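Local structure of ribonuclease J (Methanolobus psychrophilus R15, 5HAB) at residues Thr265-His270 and Ser374-Pro379; His245-Asp250 and Val405-His410. The protein probably degrades RNA as a 5'-to-3' exoribonuclease of the metallo-beta-lactamase, beta-CASP family, and is captured here with RNA bound. The protein carries 1 engineered substitution. All coordinates share one frame; numbering follows the deposited sequence.

How the contacts relate
From the N terminus, the chain first reaches 245-250, on helix 241-253, and then, after a short connection, strand 262-266, from which 265-270 continues. About a hundred residues later, 374-379 leaves strand 370-374 and closes contact 1 against 265-270. Segment 405-410 follows strand 400-402 and comes back to helix 241-253 as contact 2, so contact 1 is nested inside the loop that contact 2 closes. Their centres are 11 Å apart. Contact 1 joins the C-terminal parts of two neighbouring strands of a parallel sheet; contact 2 ties a helix to the loop from the next strand. Ser374 and Val405 touch between them, and both contacts reach the bound RNA.

Contact 1: Thr265-His270 and Ser374-Pro379; sequences TTFASH and SANVIP. With nucleotides of chain D.
Thr265 and Ser374 meet backbone to backbone near the C-terminal ends of neighbouring parallel strands: Ser374 N donates to Thr265 O at 2.9 Å. The touching parts, 265-267 and 374-376, run 62° apart. The Thr266 hydroxyl adds a second tie, OG1 donating to Ser374 O at 3.0 Å from a position tilted out of the carbonyl plane. OG1 anti to the backbone N (chi1 -177°) turns the hydroxyl to this carbonyl. Ser374 OG instead bonds to Val405 O, and Thr265 OG1 to Met342 O.

These strands belong to the parallel sheet of the beta-CASP domain, and the loops leaving their C-terminal ends meet the RNA. Phe267 reaches from one loop to the other, its CE2 lying 3.6 Å from Ala375 CB. Asn376 OD1 and the ribose O2' of A2 of chain D both lie at the ring edge, near its plane. The Asn376 amide is turned 61° from the ring, with ND2 3.0 Å from OP3 of A1 of chain D. His345 packs edge-to-face with the Phe267 ring. Further along, Ile378 CG1 lies 3.8 Å from N9 of A2 of chain D, while Pro379 CG rests 3.8 Å from C6 of A1 of chain D. The Phe267-His270 type I turn brings Ser269 OG within 3.0 Å of OP1 of A3 of chain D.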
loop_
_atom_site.group_PDB
_atom_site.type_symbol
_atom_site.label_atom_id
_atom_site.label_comp_id
_atom_site.label_asym_id
_atom_site.label_seq_id
_atom_site.Cartn_x
_atom_site.Cartn_y
_atom_site.Cartn_z
ATOM N N THR B 265 5.717 -26.870 1.714
ATOM C CA THR B 265 5.337 -26.731 0.312
ATOM C C THR B 265 6.218 -25.703 -0.400
ATOM O O THR B 265 6.575 -24.670 0.169
ATOM C CB THR B 265 3.858 -26.339 0.161
ATOM O OG1 THR B 265 3.533 -26.211 -1.230
ATOM C CG2 THR B 265 3.566 -25.023 0.879
ATOM N N THR B 266 6.572 -26.001 -1.646
ATOM C CA THR B 266 7.457 -25.140 -2.423
ATOM C C THR B 266 7.364 -25.450 -3.917
ATOM O O THR B 266 6.604 -26.328 -4.336
ATOM C CB THR B 266 8.924 -25.289 -1.965
ATOM O OG1 THR B 266 9.756 -24.377 -2.692
ATOM C CG2 THR B 266 9.414 -26.707 -2.202
ATOM N N PHE B 267 8.129 -24.709 -4.716
ATOM C CA PHE B 267 8.190 -24.933 -6.156
ATOM C C PHE B 267 8.801 -26.297 -6.441
ATOM O O PHE B 267 9.922 -26.572 -6.018
ATOM C CB PHE B 267 9.024 -23.848 -6.846
ATOM C CG PHE B 267 8.617 -22.444 -6.499
ATOM C CD1 PHE B 267 7.515 -21.863 -7.098
ATOM C CD2 PHE B 267 9.340 -21.705 -5.577
ATOM C CE1 PHE B 267 7.140 -20.568 -6.790
ATOM C CE2 PHE B 267 8.968 -20.409 -5.261
ATOM C CZ PHE B 267 7.865 -19.841 -5.868
ATOM N N ALA B 268 8.085 -27.140 -7.174
ATOM C CA ALA B 268 8.622 -28.446 -7.544
ATOM C C ALA B 268 9.908 -28.286 -8.354
ATOM O O ALA B 268 10.797 -29.133 -8.296
ATOM C CB ALA B 268 7.594 -29.244 -8.323
ATOM N N SER B 269 10.013 -27.179 -9.082
ATOM C CA SER B 269 11.182 -26.913 -9.916
ATOM C C SER B 269 12.352 -26.301 -9.146
ATOM O O SER B 269 13.450 -26.184 -9.690
ATOM C CB SER B 269 10.805 -25.987 -11.078
ATOM O OG SER B 269 10.231 -24.780 -10.605
ATOM N N HIS B 270 12.130 -25.890 -7.900
ATOM C CA HIS B 270 13.220 -25.304 -7.120
ATOM C C HIS B 270 14.016 -26.406 -6.424
ATOM O O HIS B 270 13.840 -26.667 -5.231
ATOM C CB HIS B 270 12.704 -24.291 -6.097
ATOM C CG HIS B 270 13.731 -23.282 -5.690
ATOM N ND1 HIS B 270 15.084 -23.556 -5.696
ATOM C CD2 HIS B 270 13.612 -21.996 -5.281
ATOM C CE1 HIS B 270 15.750 -22.485 -5.304
ATOM N NE2 HIS B 270 14.880 -21.524 -5.045
ATOM N N SER B 374 7.540 -22.355 1.622
ATOM C CA SER B 374 8.851 -21.899 1.188
ATOM C C SER B 374 8.737 -21.284 -0.205
ATOM O O SER B 374 9.285 -21.806 -1.177
ATOM C CB SER B 374 9.848 -23.044 1.190
ATOM O OG SER B 374 11.157 -22.535 1.097
ATOM N N ALA B 375 8.001 -20.178 -0.280
ATOM C CA ALA B 375 7.681 -19.510 -1.536
ATOM C C ALA B 375 6.964 -18.193 -1.263
ATOM O O ALA B 375 6.432 -17.972 -0.173
ATOM C CB ALA B 375 6.818 -20.404 -2.417
ATOM N N ASN B 376 6.965 -17.314 -2.257
ATOM C CA ASN B 376 6.237 -16.058 -2.166
ATOM C C ASN B 376 4.877 -16.184 -2.836
ATOM O O ASN B 376 4.640 -17.118 -3.602
ATOM C CB ASN B 376 7.033 -14.930 -2.824
ATOM C CG ASN B 376 7.198 -15.134 -4.327
ATOM O OD1 ASN B 376 7.225 -16.268 -4.815
ATOM N ND2 ASN B 376 7.307 -14.034 -5.066
ATOM N N VAL B 377 3.986 -15.243 -2.550
ATOM C CA VAL B 377 2.711 -15.185 -3.246
ATOM C C VAL B 377 2.913 -14.348 -4.504
ATOM O O VAL B 377 3.380 -13.212 -4.424
ATOM C CB VAL B 377 1.599 -14.593 -2.356
ATOM C CG1 VAL B 377 0.226 -14.816 -2.986
ATOM C CG2 VAL B 377 1.661 -15.185 -0.955
ATOM N N ILE B 378 2.567 -14.903 -5.663
ATOM C CA ILE B 378 2.683 -14.166 -6.919
ATOM C C ILE B 378 1.654 -13.042 -6.960
ATOM O O ILE B 378 0.464 -13.278 -6.754
ATOM C CB ILE B 378 2.553 -15.096 -8.152
ATOM C CG1 ILE B 378 3.775 -16.015 -8.285
ATOM C CG2 ILE B 378 2.346 -14.285 -9.420
ATOM C CD1 ILE B 378 3.774 -17.230 -7.404
ATOM N N PRO B 379 2.119 -11.807 -7.218
ATOM C CA PRO B 379 1.285 -10.597 -7.195
ATOM C C PRO B 379 0.241 -10.540 -8.308
ATOM O O PRO B 379 0.219 -9.590 -9.087
ATOM C CB PRO B 379 2.307 -9.465 -7.370
ATOM C CG PRO B 379 3.621 -10.062 -6.988
ATOM C CD PRO B 379 3.538 -11.484 -7.438
ATOM P P A D 2 8.917 -17.318 -12.377
ATOM O OP1 A D 2 10.292 -16.770 -12.507
ATOM O OP2 A D 2 8.178 -17.763 -13.586
ATOM O "O5'" A D 2 8.985 -18.528 -11.339
ATOM C "C5'" A D 2 8.457 -19.804 -11.673
ATOM C "C4'" A D 2 7.419 -20.264 -10.680
ATOM O "O4'" A D 2 6.652 -19.128 -10.204
ATOM C "C3'" A D 2 6.374 -21.230 -11.223
ATOM O "O3'" A D 2 6.826 -22.574 -11.237
ATOM C "C2'" A D 2 5.177 -20.995 -10.308
ATOM O "O2'" A D 2 5.313 -21.724 -9.098
ATOM C "C1'" A D 2 5.307 -19.502 -10.000
ATOM N N9 A D 2 4.451 -18.659 -10.858
ATOM C C8 A D 2 4.862 -17.685 -11.736
ATOM N N7 A D 2 3.880 -17.072 -12.350
ATOM C C5 A D 2 2.742 -17.671 -11.832
ATOM C C6 A D 2 1.373 -17.464 -12.082
ATOM N N6 A D 2 0.909 -16.559 -12.950
ATOM N N1 A D 2 0.492 -18.229 -11.399
ATOM C C2 A D 2 0.964 -19.136 -10.529
ATOM N N3 A D 2 2.225 -19.422 -10.209
ATOM C C4 A D 2 3.075 -18.642 -10.900
ATOM O OP3 A D 1 10.172 -14.840 -5.661
ATOM P P A D 1 10.751 -14.658 -7.013
ATOM O OP1 A D 1 11.564 -15.855 -7.348
ATOM O OP2 A D 1 11.385 -13.317 -7.069
ATOM O "O5'" A D 1 9.535 -14.576 -8.029
ATOM C "C5'" A D 1 8.494 -15.546 -8.026
ATOM C "C4'" A D 1 7.729 -15.511 -9.325
ATOM O "O4'" A D 1 6.903 -14.313 -9.344
ATOM C "C3'" A D 1 8.606 -15.450 -10.574
ATOM O "O3'" A D 1 8.027 -16.203 -11.636
ATOM C "C2'" A D 1 8.618 -13.964 -10.923
ATOM O "O2'" A D 1 8.833 -13.687 -12.291
ATOM C "C1'" A D 1 7.232 -13.509 -10.464
ATOM N N9 A D 1 7.220 -12.108 -10.028
ATOM C C8 A D 1 8.196 -11.486 -9.281
ATOM N N7 A D 1 7.959 -10.222 -9.030
ATOM C C5 A D 1 6.743 -9.987 -9.660
ATOM C C6 A D 1 5.950 -8.830 -9.764
ATOM N N6 A D 1 6.277 -7.654 -9.214
ATOM N N1 A D 1 4.794 -8.927 -10.461
ATOM C C2 A D 1 4.469 -10.106 -11.011
ATOM N N3 A D 1 5.132 -11.264 -10.982
ATOM C C4 A D 1 6.276 -11.138 -10.283
ATOM P P A D 3 7.162 -23.308 -12.626
ATOM O OP1 A D 3 7.732 -24.645 -12.319
ATOM O OP2 A D 3 7.932 -22.366 -13.475
ATOM O "O5'" A D 3 5.734 -23.507 -13.307
ATOM C "C5'" A D 3 4.840 -24.520 -12.859
ATOM C "C4'" A D 3 3.870 -23.994 -11.830
ATOM O "O4'" A D 3 2.828 -23.208 -12.464
ATOM C "C3'" A D 3 3.108 -25.039 -11.034
ATOM O "O3'" A D 3 3.879 -25.586 -9.980
ATOM C "C2'" A D 3 1.883 -24.268 -10.552
ATOM O "O2'" A D 3 2.203 -23.483 -9.412
ATOM C "C1'" A D 3 1.625 -23.326 -11.731
ATOM N N9 A D 3 0.543 -23.800 -12.618
ATOM C C8 A D 3 0.620 -24.531 -13.779
ATOM N N7 A D 3 -0.550 -24.777 -14.325
ATOM C C5 A D 3 -1.457 -24.165 -13.468
ATOM C C6 A D 3 -2.864 -24.056 -13.480
ATOM N N6 A D 3 -3.646 -24.582 -14.425
ATOM N N1 A D 3 -3.450 -23.374 -12.469
ATOM C C2 A D 3 -2.676 -22.841 -11.516
ATOM N N3 A D 3 -1.351 -22.875 -11.397
ATOM C C4 A D 3 -0.796 -23.560 -12.415
#

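Contact 2: His245-Asp250 and Val405-His410; sequences HMMLKD and VHVSGH. With SO4 (sulfate ion), chain L; nucleotides of chain D.
Val405 presents one methyl, CG1, to the helix 241-253, and Leu248 and Met247 receive it. The Leu248 and Val405 side chains cross at about a right angle, CD1 of Leu248 lying 3.8 Å from CG1 of Val405. The same methyl sits against the helix backbone at Leu248 and 4.1 Å from Met247 CB. Met247 runs out over the loop: its chain is extended at chi2 and bends only at chi3 (-55°), which brings CE to 3.7 Å from His406 O and near Val407 CG2. No hydrogen bond links the two segments, so they are joined by apolar packing, to which Ile372 and helix 271-283 add further contacts around Leu248. On the helix, Met246 and Met247 also pack on Ile243 of the second subunit, and Asp250 forms a salt bridge to Lys237 of that subunit.

The His406 side chain leaves the backbone away from the helix, and its ring meets the RNA. Its NE2 donates to OP3 of A1 of chain D at 2.8 Å, the oxygen lying at the ring edge and in its plane, while ND1 is bonded to Arg273, which should limit rotation of the ring. Two further donors serve the same phosphate: Ser408 OG gives its proton to OP2 at 2.6 Å, and Gly409 N bonds OP1 at 3.0 Å. Ser408 OG also accepts from His410 N at 3.1 Å in an ST turn, so one hydroxyl both shapes the loop and binds the nucleotide. The His410 ring has OP2 of A1 of chain D at its edge, in its plane, and its ND1 bonds Glu228. Together His406, Ser408 and Gly409 form a pocket for the terminal phosphate of the RNA, consistent with the 5'-monophosphate recognition of RNase J exonucleases.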
loop_
_atom_site.group_PDB
_atom_site.type_symbol
_atom_site.label_atom_id
_atom_site.label_comp_id
_atom_site.label_asym_id
_atom_site.label_seq_id
_atom_site.Cartn_x
_atom_site.Cartn_y
_atom_site.Cartn_z
ATOM N N HIS B 245 18.139 -21.036 2.686
ATOM C CA HIS B 245 18.585 -22.267 3.322
ATOM C C HIS B 245 18.595 -22.103 4.847
ATOM O O HIS B 245 17.989 -22.895 5.573
ATOM C CB HIS B 245 19.972 -22.651 2.797
ATOM C CG HIS B 245 20.532 -23.896 3.410
ATOM N ND1 HIS B 245 20.212 -25.158 2.959
ATOM C CD2 HIS B 245 21.403 -24.070 4.432
ATOM C CE1 HIS B 245 20.857 -26.057 3.681
ATOM N NE2 HIS B 245 21.587 -25.423 4.580
ATOM N N MET B 246 19.255 -21.048 5.315
ATOM C CA MET B 246 19.376 -20.753 6.740
ATOM C C MET B 246 18.010 -20.532 7.390
ATOM O O MET B 246 17.708 -21.120 8.433
ATOM C CB MET B 246 20.253 -19.512 6.950
ATOM C CG MET B 246 21.708 -19.626 6.489
ATOM S SD MET B 246 22.826 -20.405 7.666
ATOM C CE MET B 246 22.579 -22.143 7.319
ATOM N N MET B 247 17.179 -19.698 6.768
ATOM C CA MET B 247 15.853 -19.411 7.317
ATOM C C MET B 247 14.980 -20.662 7.402
ATOM O O MET B 247 14.259 -20.863 8.384
ATOM C CB MET B 247 15.141 -18.342 6.482
ATOM C CG MET B 247 15.800 -16.976 6.544
ATOM S SD MET B 247 14.790 -15.632 5.887
ATOM C CE MET B 247 14.411 -16.212 4.238
ATOM N N LEU B 248 15.045 -21.500 6.374
ATOM C CA LEU B 248 14.249 -22.719 6.349
ATOM C C LEU B 248 14.747 -23.692 7.424
ATOM O O LEU B 248 13.953 -24.339 8.118
ATOM C CB LEU B 248 14.293 -23.354 4.958
ATOM C CG LEU B 248 13.219 -24.379 4.597
ATOM C CD1 LEU B 248 11.837 -23.951 5.071
ATOM C CD2 LEU B 248 13.220 -24.577 3.099
ATOM N N LYS B 249 16.066 -23.768 7.575
ATOM C CA LYS B 249 16.661 -24.560 8.643
ATOM C C LYS B 249 16.117 -24.127 10.002
ATOM O O LYS B 249 15.650 -24.954 10.787
ATOM C CB LYS B 249 18.183 -24.422 8.629
ATOM C CG LYS B 249 18.893 -25.258 9.679
ATOM C CD LYS B 249 20.403 -25.167 9.522
ATOM C CE LYS B 249 21.118 -26.214 10.369
ATOM N NZ LYS B 249 22.558 -26.342 9.994
ATOM N N ASP B 250 16.155 -22.821 10.251
ATOM C CA ASP B 250 15.707 -22.262 11.524
ATOM C C ASP B 250 14.227 -22.548 11.768
ATOM O O ASP B 250 13.829 -22.875 12.884
ATOM C CB ASP B 250 15.983 -20.754 11.565
ATOM C CG ASP B 250 16.018 -20.196 12.983
ATOM O OD1 ASP B 250 15.511 -20.865 13.912
ATOM O OD2 ASP B 250 16.567 -19.089 13.168
ATOM N N VAL B 405 9.061 -18.031 3.490
ATOM C CA VAL B 405 10.382 -18.518 3.880
ATOM C C VAL B 405 11.155 -18.746 2.594
ATOM O O VAL B 405 11.312 -19.876 2.137
ATOM C CB VAL B 405 10.300 -19.798 4.723
ATOM C CG1 VAL B 405 11.662 -20.130 5.314
ATOM C CG2 VAL B 405 9.250 -19.647 5.816
ATOM N N HIS B 406 11.630 -17.660 2.001
ATOM C CA HIS B 406 11.983 -17.691 0.596
ATOM C C HIS B 406 12.893 -16.532 0.244
ATOM O O HIS B 406 12.919 -15.509 0.928
ATOM C CB HIS B 406 10.697 -17.667 -0.249
ATOM C CG HIS B 406 10.918 -17.466 -1.718
ATOM N ND1 HIS B 406 11.354 -18.473 -2.551
ATOM C CD2 HIS B 406 10.717 -16.384 -2.510
ATOM C CE1 HIS B 406 11.442 -18.015 -3.785
ATOM N NE2 HIS B 406 11.058 -16.752 -3.790
ATOM N N VAL B 407 13.661 -16.716 -0.818
ATOM C CA VAL B 407 14.520 -15.677 -1.343
ATOM C C VAL B 407 14.291 -15.601 -2.856
ATOM O O VAL B 407 14.083 -16.624 -3.508
ATOM C CB VAL B 407 15.982 -15.955 -0.972
ATOM C CG1 VAL B 407 16.905 -15.563 -2.087
ATOM C CG2 VAL B 407 16.349 -15.207 0.311
ATOM N N SER B 408 14.292 -14.389 -3.403
ATOM C CA SER B 408 14.007 -14.174 -4.825
ATOM C C SER B 408 15.009 -14.838 -5.768
ATOM O O SER B 408 16.198 -14.955 -5.459
ATOM C CB SER B 408 13.964 -12.676 -5.137
ATOM O OG SER B 408 13.752 -12.468 -6.525
ATOM N N GLY B 409 14.522 -15.249 -6.934
ATOM C CA GLY B 409 15.388 -15.790 -7.963
ATOM C C GLY B 409 15.890 -14.774 -8.980
ATOM O O GLY B 409 16.543 -15.150 -9.951
ATOM N N HIS B 410 15.623 -13.488 -8.752
ATOM C CA HIS B 410 15.943 -12.463 -9.751
ATOM C C HIS B 410 16.924 -11.396 -9.258
ATOM O O HIS B 410 16.938 -11.031 -8.082
ATOM C CB HIS B 410 14.661 -11.768 -10.229
ATOM C CG HIS B 410 13.703 -12.676 -10.935
ATOM N ND1 HIS B 410 13.830 -13.003 -12.268
ATOM C CD2 HIS B 410 12.595 -13.318 -10.494
ATOM C CE1 HIS B 410 12.845 -13.812 -12.615
ATOM N NE2 HIS B 410 12.081 -14.017 -11.558
HETATM S S SO4 L . 23.351 -27.056 7.496
HETATM O O1 SO4 L . 23.068 -26.857 8.917
HETATM O O2 SO4 L . 24.755 -26.760 7.232
HETATM O O3 SO4 L . 23.060 -28.440 7.124
HETATM O O4 SO4 L . 22.517 -26.155 6.707
ATOM O OP3 A D 1 10.172 -14.840 -5.661
ATOM P P A D 1 10.751 -14.658 -7.013
ATOM O OP1 A D 1 11.564 -15.855 -7.348
ATOM O OP2 A D 1 11.385 -13.317 -7.069
ATOM O "O5'" A D 1 9.535 -14.576 -8.029
ATOM C "C5'" A D 1 8.494 -15.546 -8.026
ATOM C "C4'" A D 1 7.729 -15.511 -9.325
ATOM O "O4'" A D 1 6.903 -14.313 -9.344
ATOM C "C3'" A D 1 8.606 -15.450 -10.574
ATOM O "O3'" A D 1 8.027 -16.203 -11.636
ATOM C "C2'" A D 1 8.618 -13.964 -10.923
ATOM O "O2'" A D 1 8.833 -13.687 -12.291
ATOM C "C1'" A D 1 7.232 -13.509 -10.464
ATOM N N9 A D 1 7.220 -12.108 -10.028
ATOM C C8 A D 1 8.196 -11.486 -9.281
ATOM N N7 A D 1 7.959 -10.222 -9.030
ATOM C C5 A D 1 6.743 -9.987 -9.660
ATOM C C6 A D 1 5.950 -8.830 -9.764
ATOM N N6 A D 1 6.277 -7.654 -9.214
ATOM N N1 A D 1 4.794 -8.927 -10.461
ATOM C C2 A D 1 4.469 -10.106 -11.011
ATOM N N3 A D 1 5.132 -11.264 -10.982
ATOM C C4 A D 1 6.276 -11.138 -10.283
#